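Local coordinates for protein caprin-1 (PDB 4WBE) that binds mRNA and regulates its transport, translation and/or stability, and plays an essential role in the formation of cytoplasmic stress granules, at residues L21-D26 with N113-T118; E32-L37 with L47-L52; L52-E57 with K103-R108. One frame throughout, in Å; residues are numbered along the deposited sequence.

Overall arrangement
The three contacts show how a small all-helical domain is held together by a few long-range packings, here within the Caprin-1 dimerization domain. Contact 1 joins the end of helix 2-27 to the loop after helix 99-111, 87 residues further along the chain, and contacts 2 and 3 both fall inside the loop it closes. These two come in series: contact 2 sets helix 31-39 against the start of helix 49-62, and contact 3 carries that helix onto helix 99-111, with Leu52 the residue their segments share. Their centres lie about 10 Å apart, and each is about 13 Å from the centre of contact 1. Only contact 1 also touches the second subunit, which places it at the dimer interface.

Contact 1: residues L21-D26 with N113-T118; sequences LQYVLD and NYFDST
Val24, in the last turns of helix 2-27, and Phe115, in the 3-10 turn of 114-116, have the nearest CA atoms of the two segments, 7.7 Å apart, and no direct hydrogen bond joins the segments. The contact centres on the Phe115 ring. Val24 CG2 sits over one face of it, 4.3 Å from the centroid and 26° off the ring normal, a CH-pi contact. The other branch, CG1, reaches the far part of the ring, with CG1 3.8 Å from Phe115 CE2. Tyr23 approaches the same ring obliquely from the CD1 side, its CE2 4.0 Å from Phe115 CD1. With CG anti to the backbone N (chi1 177°), the tyrosine ring extends toward the turn and brings its hydroxyl to a water, 2.7 Å from Tyr23 OH. That water donates to the Phe115 carbonyl, 2.8 Å from Phe115 O, which also accepts from Arg66 of the second subunit. Val109 of helix 99-111 and Val33 of helix 31-39 pack on Phe115 as well. Apolar carbon thus supplies the direct contact and one water the polar link: the buried Phe115 ring packs on carbon, while its carbonyl ties the turn both to Tyr23 and to the partner subunit of the dimer.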
loop_
_atom_site.group_PDB
_atom_site.type_symbol
_atom_site.label_atom_id
_atom_site.label_comp_id
_atom_site.label_asym_id
_atom_site.label_seq_id
_atom_site.Cartn_x
_atom_site.Cartn_y
_atom_site.Cartn_z
ATOM N N LEU A 21 1.371 2.686 7.616
ATOM C CA LEU A 21 2.396 3.642 7.225
ATOM C C LEU A 21 1.918 4.579 6.114
ATOM O O LEU A 21 2.154 5.787 6.167
ATOM C CB LEU A 21 3.650 2.899 6.767
ATOM C CG LEU A 21 4.733 3.819 6.201
ATOM C CD1 LEU A 21 5.243 4.761 7.281
ATOM C CD2 LEU A 21 5.870 2.982 5.636
ATOM N N GLN A 22 1.250 4.019 5.111
ATOM C CA GLN A 22 0.731 4.815 4.006
ATOM C C GLN A 22 -0.290 5.823 4.506
ATOM O O GLN A 22 -0.308 6.976 4.072
ATOM C CB GLN A 22 0.106 3.904 2.946
ATOM C CG GLN A 22 1.138 3.086 2.177
ATOM C CD GLN A 22 0.509 2.105 1.222
ATOM O OE1 GLN A 22 -0.536 1.523 1.513
ATOM N NE2 GLN A 22 1.117 1.946 0.052
ATOM N N TYR A 23 -1.153 5.375 5.408
ATOM C CA TYR A 23 -2.120 6.269 6.021
ATOM C C TYR A 23 -1.421 7.432 6.723
ATOM O O TYR A 23 -1.761 8.602 6.507
ATOM C CB TYR A 23 -3.025 5.510 6.998
ATOM C CG TYR A 23 -3.991 6.421 7.714
ATOM C CD1 TYR A 23 -5.179 6.808 7.114
ATOM C CD2 TYR A 23 -3.714 6.896 8.988
ATOM C CE1 TYR A 23 -6.066 7.654 7.761
ATOM C CE2 TYR A 23 -4.591 7.734 9.642
ATOM C CZ TYR A 23 -5.763 8.109 9.026
ATOM O OH TYR A 23 -6.635 8.947 9.683
ATOM N N VAL A 24 -0.456 7.103 7.579
ATOM C CA VAL A 24 0.298 8.118 8.312
ATOM C C VAL A 24 1.042 9.073 7.376
ATOM O O VAL A 24 0.964 10.290 7.544
ATOM C CB VAL A 24 1.276 7.479 9.327
ATOM C CG1 VAL A 24 2.213 8.525 9.908
ATOM C CG2 VAL A 24 0.496 6.767 10.430
ATOM N N LEU A 25 1.765 8.527 6.399
ATOM C CA LEU A 25 2.518 9.362 5.461
ATOM C C LEU A 25 1.604 10.328 4.712
ATOM O O LEU A 25 1.975 11.472 4.460
ATOM C CB LEU A 25 3.300 8.500 4.459
ATOM C CG LEU A 25 4.477 7.699 5.017
ATOM C CD1 LEU A 25 5.118 6.821 3.941
ATOM C CD2 LEU A 25 5.508 8.616 5.644
ATOM N N ASP A 26 0.406 9.864 4.366
ATOM C CA ASP A 26 -0.579 10.715 3.711
ATOM C C ASP A 26 -1.030 11.847 4.636
ATOM O O ASP A 26 -1.184 12.991 4.205
ATOM C CB ASP A 26 -1.784 9.889 3.259
ATOM C CG ASP A 26 -2.826 10.723 2.538
ATOM O OD1 ASP A 26 -3.876 11.029 3.142
ATOM O OD2 ASP A 26 -2.582 11.089 1.368
ATOM N N ASN A 113 0.053 7.150 19.511
ATOM C CA ASN A 113 -1.401 7.025 19.443
ATOM C C ASN A 113 -2.143 8.280 18.987
ATOM O O ASN A 113 -3.356 8.385 19.160
ATOM C CB ASN A 113 -1.975 6.446 20.734
ATOM C CG ASN A 113 -1.413 5.077 21.036
ATOM O OD1 ASN A 113 -1.120 4.291 20.118
ATOM N ND2 ASN A 113 -1.257 4.778 22.312
ATOM N N TYR A 114 -1.406 9.227 18.410
ATOM C CA TYR A 114 -2.015 10.425 17.835
ATOM C C TYR A 114 -3.077 10.031 16.813
ATOM O O TYR A 114 -4.175 10.594 16.783
ATOM C CB TYR A 114 -0.946 11.296 17.161
ATOM C CG TYR A 114 -1.507 12.495 16.424
ATOM C CD1 TYR A 114 -1.813 13.668 17.107
ATOM C CD2 TYR A 114 -1.710 12.464 15.051
ATOM C CE1 TYR A 114 -2.327 14.770 16.448
ATOM C CE2 TYR A 114 -2.224 13.566 14.376
ATOM C CZ TYR A 114 -2.526 14.718 15.082
ATOM O OH TYR A 114 -3.037 15.811 14.420
ATOM N N PHE A 115 -2.745 9.035 15.996
ATOM C CA PHE A 115 -3.604 8.621 14.896
ATOM C C PHE A 115 -4.703 7.634 15.295
ATOM O O PHE A 115 -5.413 7.114 14.432
ATOM C CB PHE A 115 -2.766 8.089 13.725
ATOM C CG PHE A 115 -1.954 9.153 13.045
ATOM C CD1 PHE A 115 -2.566 10.080 12.209
ATOM C CD2 PHE A 115 -0.583 9.228 13.235
ATOM C CE1 PHE A 115 -1.825 11.071 11.582
ATOM C CE2 PHE A 115 0.169 10.212 12.612
ATOM C CZ PHE A 115 -0.451 11.135 11.782
ATOM N N ASP A 116 -4.837 7.375 16.596
ATOM C CA ASP A 116 -5.950 6.578 17.100
ATOM C C ASP A 116 -7.238 7.401 17.100
ATOM O O ASP A 116 -8.336 6.845 17.119
ATOM C CB ASP A 116 -5.667 6.027 18.497
ATOM C CG ASP A 116 -4.741 4.828 18.477
ATOM O OD1 ASP A 116 -4.408 4.331 17.378
ATOM O OD2 ASP A 116 -4.356 4.373 19.572
ATOM N N SER A 117 -7.114 8.723 17.078
ATOM C CA SER A 117 -8.296 9.545 16.908
ATOM C C SER A 117 -8.332 9.972 15.448
ATOM O O SER A 117 -7.292 10.026 14.785
ATOM C CB SER A 117 -8.234 10.788 17.800
ATOM O OG SER A 117 -7.776 10.489 19.106
ATOM N N THR A 118 -9.528 10.263 14.944
ATOM C CA THR A 118 -9.682 10.785 13.589
ATOM C C THR A 118 -9.869 12.298 13.717
ATOM O O THR A 118 -10.533 12.757 14.646
ATOM C CB THR A 118 -10.888 10.136 12.874
ATOM O OG1 THR A 118 -12.105 10.756 13.310
ATOM C CG2 THR A 118 -10.952 8.646 13.195
HETATM O O HOH W 1 -6.732 8.453 12.316
#

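Contact 2: residues E32-L37 with L47-L52; sequences EVRTDL and LSEEEL
Leu37 and Leu47 bring helix 31-39 and the segment leading into helix 49-62 together through their main chains. Leu47 N donates to Leu37 O at 3.1 Å, a nearly straight bond (165°) in which the N-H comes from above the carbonyl plane. The apolar part runs beside this link. The two leucine side chains lie side by side and point the same way, touching through their CD1 methyls, with Leu37 CD1 3.9 Å from Leu47 CD1.

Leu52 meets a charged side chain instead of another leucine. The Arg34 chain bends at chi3 (74°), turning its guanidinium so that one face lies against the isobutyl group: Arg34 NH2 is 3.4 Å from Leu52 CG, and Leu52 CD2 stands 3.2 Å above the guanidinium plane, toward its rim. Leu52 CD2 also touches the aliphatic base of the arginine, 3.7 Å from Arg34 CB. Arg34 NH2 forms a salt bridge with Asp56 and NH1 a hydrogen bond with the Leu28 carbonyl; Glu49 OE2, near the guanidinium plane, stays beyond salt-bridge distance, and the other oxygen of that carboxylate pairs with Lys38. These bonds and the hydrocarbon on a face together restrict how the guanidinium can turn.

A capping box marks the start of helix 49-62. Ser48 OG accepts from Glu51 N at 3.0 Å, and Glu51 OE1 accepts from Ser48 N at 3.1 Å, its two reciprocal bonds.

Within the fold, the contact closes the loop between helices 31-39 and 49-62, while helix 99-111 covers Leu47 through Ile105 and Val109, and Tyr114 packs on Leu37.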
loop_
_atom_site.group_PDB
_atom_site.type_symbol
_atom_site.label_atom_id
_atom_site.label_comp_id
_atom_site.label_asym_id
_atom_site.label_seq_id
_atom_site.Cartn_x
_atom_site.Cartn_y
_atom_site.Cartn_z
ATOM N N GLU A 32 -1.801 20.895 9.866
ATOM C CA GLU A 32 -2.295 20.795 11.235
ATOM C C GLU A 32 -1.716 19.546 11.923
ATOM O O GLU A 32 -1.359 19.581 13.103
ATOM C CB GLU A 32 -3.823 20.735 11.235
ATOM C CG GLU A 32 -4.502 21.885 10.482
ATOM C CD GLU A 32 -4.174 23.267 11.026
ATOM O OE1 GLU A 32 -4.075 23.433 12.261
ATOM O OE2 GLU A 32 -4.018 24.195 10.202
ATOM N N VAL A 33 -1.624 18.447 11.178
ATOM C CA VAL A 33 -1.035 17.211 11.698
ATOM C C VAL A 33 0.441 17.386 12.059
ATOM O O VAL A 33 0.884 16.965 13.130
ATOM C CB VAL A 33 -1.199 16.041 10.701
ATOM C CG1 VAL A 33 -0.354 14.836 11.116
ATOM C CG2 VAL A 33 -2.673 15.653 10.573
ATOM N N ARG A 34 1.192 18.012 11.160
ATOM C CA ARG A 34 2.610 18.273 11.381
ATOM C C ARG A 34 2.828 19.126 12.626
ATOM O O ARG A 34 3.751 18.879 13.408
ATOM C CB ARG A 34 3.208 18.956 10.150
ATOM C CG ARG A 34 3.061 18.137 8.875
ATOM C CD ARG A 34 3.471 18.934 7.648
ATOM N NE ARG A 34 4.916 19.100 7.521
ATOM C CZ ARG A 34 5.705 18.284 6.831
ATOM N NH1 ARG A 34 5.190 17.237 6.201
ATOM N NH2 ARG A 34 7.007 18.520 6.762
ATOM N N THR A 35 1.970 20.127 12.799
ATOM C CA THR A 35 2.029 20.996 13.963
ATOM C C THR A 35 1.814 20.204 15.244
ATOM O O THR A 35 2.601 20.306 16.186
ATOM C CB THR A 35 0.963 22.107 13.889
ATOM O OG1 THR A 35 1.251 22.980 12.790
ATOM C CG2 THR A 35 0.945 22.912 15.178
ATOM N N ASP A 36 0.748 19.409 15.269
ATOM C CA ASP A 36 0.425 18.596 16.435
ATOM C C ASP A 36 1.552 17.631 16.830
ATOM O O ASP A 36 1.800 17.420 18.016
ATOM C CB ASP A 36 -0.866 17.811 16.190
ATOM C CG ASP A 36 -2.089 18.706 16.065
ATOM O OD1 ASP A 36 -2.009 19.895 16.441
ATOM O OD2 ASP A 36 -3.134 18.210 15.593
ATOM N N LEU A 37 2.228 17.046 15.843
ATOM C CA LEU A 37 3.299 16.085 16.116
ATOM C C LEU A 37 4.577 16.738 16.628
ATOM O O LEU A 37 5.256 16.208 17.510
ATOM C CB LEU A 37 3.619 15.258 14.863
ATOM C CG LEU A 37 2.541 14.276 14.398
ATOM C CD1 LEU A 37 3.026 13.476 13.198
ATOM C CD2 LEU A 37 2.112 13.346 15.525
ATOM N N LEU A 47 7.645 14.363 16.968
ATOM C CA LEU A 47 8.649 14.489 15.911
ATOM C C LEU A 47 9.374 15.828 15.987
ATOM O O LEU A 47 8.787 16.835 16.369
ATOM C CB LEU A 47 7.986 14.381 14.534
ATOM C CG LEU A 47 7.364 13.057 14.121
ATOM C CD1 LEU A 47 6.875 13.122 12.682
ATOM C CD2 LEU A 47 8.366 11.932 14.284
ATOM N N SER A 48 10.657 15.831 15.637
ATOM C CA SER A 48 11.368 17.074 15.386
ATOM C C SER A 48 11.086 17.448 13.940
ATOM O O SER A 48 10.604 16.616 13.168
ATOM C CB SER A 48 12.874 16.890 15.585
ATOM O OG SER A 48 13.419 16.052 14.585
ATOM N N GLU A 49 11.381 18.690 13.571
ATOM C CA GLU A 49 11.206 19.126 12.192
ATOM C C GLU A 49 12.137 18.331 11.280
ATOM O O GLU A 49 11.807 18.041 10.132
ATOM C CB GLU A 49 11.476 20.630 12.071
ATOM C CG GLU A 49 11.375 21.195 10.657
ATOM C CD GLU A 49 9.986 21.077 10.048
ATOM O OE1 GLU A 49 9.004 21.509 10.685
ATOM O OE2 GLU A 49 9.882 20.574 8.910
ATOM N N GLU A 50 13.297 17.982 11.820
ATOM C CA GLU A 50 14.309 17.222 11.100
ATOM C C GLU A 50 13.805 15.818 10.771
ATOM O O GLU A 50 13.976 15.331 9.652
ATOM C CB GLU A 50 15.595 17.148 11.926
ATOM C CG GLU A 50 16.129 18.509 12.392
ATOM C CD GLU A 50 15.405 19.059 13.617
ATOM O OE1 GLU A 50 15.742 18.659 14.750
ATOM O OE2 GLU A 50 14.492 19.894 13.441
ATOM N N GLU A 51 13.202 15.161 11.755
ATOM C CA GLU A 51 12.647 13.835 11.539
ATOM C C GLU A 51 11.477 13.896 10.571
ATOM O O GLU A 51 11.284 12.997 9.758
ATOM C CB GLU A 51 12.220 13.212 12.864
ATOM C CG GLU A 51 13.387 12.865 13.762
ATOM C CD GLU A 51 12.943 12.531 15.162
ATOM O OE1 GLU A 51 11.863 13.006 15.573
ATOM O OE2 GLU A 51 13.662 11.775 15.847
ATOM N N LEU A 52 10.706 14.970 10.661
ATOM C CA LEU A 52 9.572 15.176 9.774
ATOM C C LEU A 52 10.036 15.291 8.321
ATOM O O LEU A 52 9.410 14.738 7.412
ATOM C CB LEU A 52 8.813 16.435 10.201
ATOM C CG LEU A 52 7.421 16.689 9.629
ATOM C CD1 LEU A 52 6.528 15.485 9.865
ATOM C CD2 LEU A 52 6.806 17.929 10.271
#

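Contact 3: residues L52-E57 with K103-R108; sequences LSLLDE and KEIVER
Two helices of the all-helical Caprin-1 dimerization domain cross here in a purely apolar packing close to the centre of the chain. Helix 49-62 contributes residues 52-57 and helix 99-111 contributes 103-108. The axes of these short segments approach to 10.7 Å at a signed crossing angle of -109°, so the helices pass almost crosswise and touch over a compact patch. No hydrogen bond spans it.

Ile105 is the centre of the patch and presents two branches to two successive leucines. Its beta-branch methyl, CG2, takes Leu55: the two side chains slide past each other in opposite directions, and Ile105 CG2 lies 3.8 Å from Leu55 CD1 and 4.0 Å from Leu55 CD2, nearly equidistant from the two leucine methyls. The longer branch serves Leu54. With CG1 anti to the carbonyl carbon (chi1 -64°) and the chain extended beyond it, the delta methyl reaches a leucine side chain that crosses it at about a right angle.

Leu47, in the loop just before helix 49-62, and Glu51, in its first turn, also touch Ile105, and Leu28 packs on Leu55, so the patch merges with the surrounding core. At its margin a salt bridge between Arg108 and Glu51 ties the same two helices together.

Val106 completes the interface more loosely, its CG2 methyl 4.3 Å from Leu55 CD2, while Leu54 CD1 meets Ile105 CD1 at 3.9 Å.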
loop_
_atom_site.group_PDB
_atom_site.type_symbol
_atom_site.label_atom_id
_atom_site.label_comp_id
_atom_site.label_asym_id
_atom_site.label_seq_id
_atom_site.Cartn_x
_atom_site.Cartn_y
_atom_site.Cartn_z
ATOM N N LEU A 52 10.706 14.970 10.661
ATOM C CA LEU A 52 9.572 15.176 9.774
ATOM C C LEU A 52 10.036 15.291 8.321
ATOM O O LEU A 52 9.410 14.738 7.412
ATOM C CB LEU A 52 8.813 16.435 10.201
ATOM C CG LEU A 52 7.421 16.689 9.629
ATOM C CD1 LEU A 52 6.528 15.485 9.865
ATOM C CD2 LEU A 52 6.806 17.929 10.271
ATOM N N SER A 53 11.147 15.992 8.109
ATOM C CA SER A 53 11.715 16.128 6.771
ATOM C C SER A 53 12.229 14.794 6.241
ATOM O O SER A 53 12.166 14.535 5.039
ATOM C CB SER A 53 12.813 17.193 6.744
ATOM O OG SER A 53 13.539 17.204 7.961
ATOM N N LEU A 54 12.766 13.966 7.133
ATOM C CA LEU A 54 13.201 12.625 6.766
ATOM C C LEU A 54 12.038 11.782 6.248
ATOM O O LEU A 54 12.188 11.029 5.289
ATOM C CB LEU A 54 13.861 11.929 7.959
ATOM C CG LEU A 54 15.243 12.425 8.395
ATOM C CD1 LEU A 54 15.700 11.691 9.646
ATOM C CD2 LEU A 54 16.257 12.255 7.286
ATOM N N LEU A 55 10.881 11.912 6.892
ATOM C CA LEU A 55 9.674 11.212 6.467
ATOM C C LEU A 55 9.145 11.751 5.135
ATOM O O LEU A 55 8.600 11.000 4.325
ATOM C CB LEU A 55 8.599 11.293 7.555
ATOM C CG LEU A 55 8.940 10.584 8.871
ATOM C CD1 LEU A 55 7.785 10.666 9.858
ATOM C CD2 LEU A 55 9.335 9.132 8.617
ATOM N N ASP A 56 9.282 13.057 4.921
ATOM C CA ASP A 56 8.888 13.649 3.647
ATOM C C ASP A 56 9.708 13.079 2.493
ATOM O O ASP A 56 9.162 12.726 1.447
ATOM C CB ASP A 56 9.029 15.172 3.676
ATOM C CG ASP A 56 8.019 15.846 4.592
ATOM O OD1 ASP A 56 6.918 15.288 4.789
ATOM O OD2 ASP A 56 8.313 16.964 5.072
ATOM N N GLU A 57 11.020 12.991 2.693
ATOM C CA GLU A 57 11.904 12.404 1.690
ATOM C C GLU A 57 11.576 10.938 1.435
ATOM O O GLU A 57 11.561 10.498 0.289
ATOM C CB GLU A 57 13.375 12.581 2.075
ATOM C CG GLU A 57 13.832 14.026 2.011
ATOM C CD GLU A 57 13.651 14.595 0.613
ATOM O OE1 GLU A 57 14.114 13.949 -0.350
ATOM O OE2 GLU A 57 13.039 15.675 0.471
ATOM N N LYS A 103 12.712 3.566 10.692
ATOM C CA LYS A 103 11.795 2.648 11.346
ATOM C C LYS A 103 11.548 3.087 12.794
ATOM O O LYS A 103 10.414 3.056 13.272
ATOM C CB LYS A 103 12.333 1.216 11.307
ATOM C CG LYS A 103 11.435 0.234 12.047
ATOM C CD LYS A 103 12.000 -1.174 12.024
ATOM C CE LYS A 103 11.109 -2.124 12.808
ATOM N NZ LYS A 103 11.627 -3.512 12.704
ATOM N N GLU A 104 12.606 3.508 13.483
ATOM C CA GLU A 104 12.470 3.995 14.856
ATOM C C GLU A 104 11.565 5.231 14.930
ATOM O O GLU A 104 10.756 5.358 15.846
ATOM C CB GLU A 104 13.850 4.287 15.456
ATOM C CG GLU A 104 14.684 3.037 15.717
ATOM C CD GLU A 104 16.162 3.342 15.902
ATOM O OE1 GLU A 104 16.540 4.532 15.852
ATOM O OE2 GLU A 104 16.944 2.387 16.092
ATOM N N ILE A 105 11.708 6.131 13.962
ATOM C CA ILE A 105 10.819 7.283 13.842
ATOM C C ILE A 105 9.362 6.872 13.648
ATOM O O ILE A 105 8.473 7.375 14.337
ATOM C CB ILE A 105 11.253 8.219 12.690
ATOM C CG1 ILE A 105 12.626 8.826 12.988
ATOM C CG2 ILE A 105 10.245 9.331 12.495
ATOM C CD1 ILE A 105 13.225 9.622 11.824
ATOM N N VAL A 106 9.123 5.973 12.697
ATOM C CA VAL A 106 7.774 5.488 12.408
ATOM C C VAL A 106 7.146 4.827 13.634
ATOM O O VAL A 106 5.972 5.048 13.944
ATOM C CB VAL A 106 7.770 4.496 11.214
ATOM C CG1 VAL A 106 6.415 3.820 11.088
ATOM C CG2 VAL A 106 8.105 5.223 9.918
ATOM N N GLU A 107 7.933 4.012 14.329
ATOM C CA GLU A 107 7.458 3.374 15.554
ATOM C C GLU A 107 6.998 4.395 16.597
ATOM O O GLU A 107 5.960 4.213 17.236
ATOM C CB GLU A 107 8.543 2.484 16.160
ATOM C CG GLU A 107 8.763 1.166 15.429
ATOM C CD GLU A 107 9.991 0.443 15.937
ATOM O OE1 GLU A 107 10.998 1.122 16.222
ATOM O OE2 GLU A 107 9.946 -0.794 16.068
ATOM N N ARG A 108 7.766 5.464 16.773
ATOM C CA ARG A 108 7.386 6.486 17.745
ATOM C C ARG A 108 6.087 7.180 17.341
ATOM O O ARG A 108 5.256 7.500 18.197
ATOM C CB ARG A 108 8.505 7.507 17.995
ATOM C CG ARG A 108 9.625 6.994 18.898
ATOM C CD ARG A 108 10.537 8.126 19.367
ATOM N NE ARG A 108 11.290 8.746 18.284
ATOM C CZ ARG A 108 11.024 9.958 17.808
ATOM N NH1 ARG A 108 10.036 10.676 18.326
ATOM N NH2 ARG A 108 11.746 10.456 16.821
#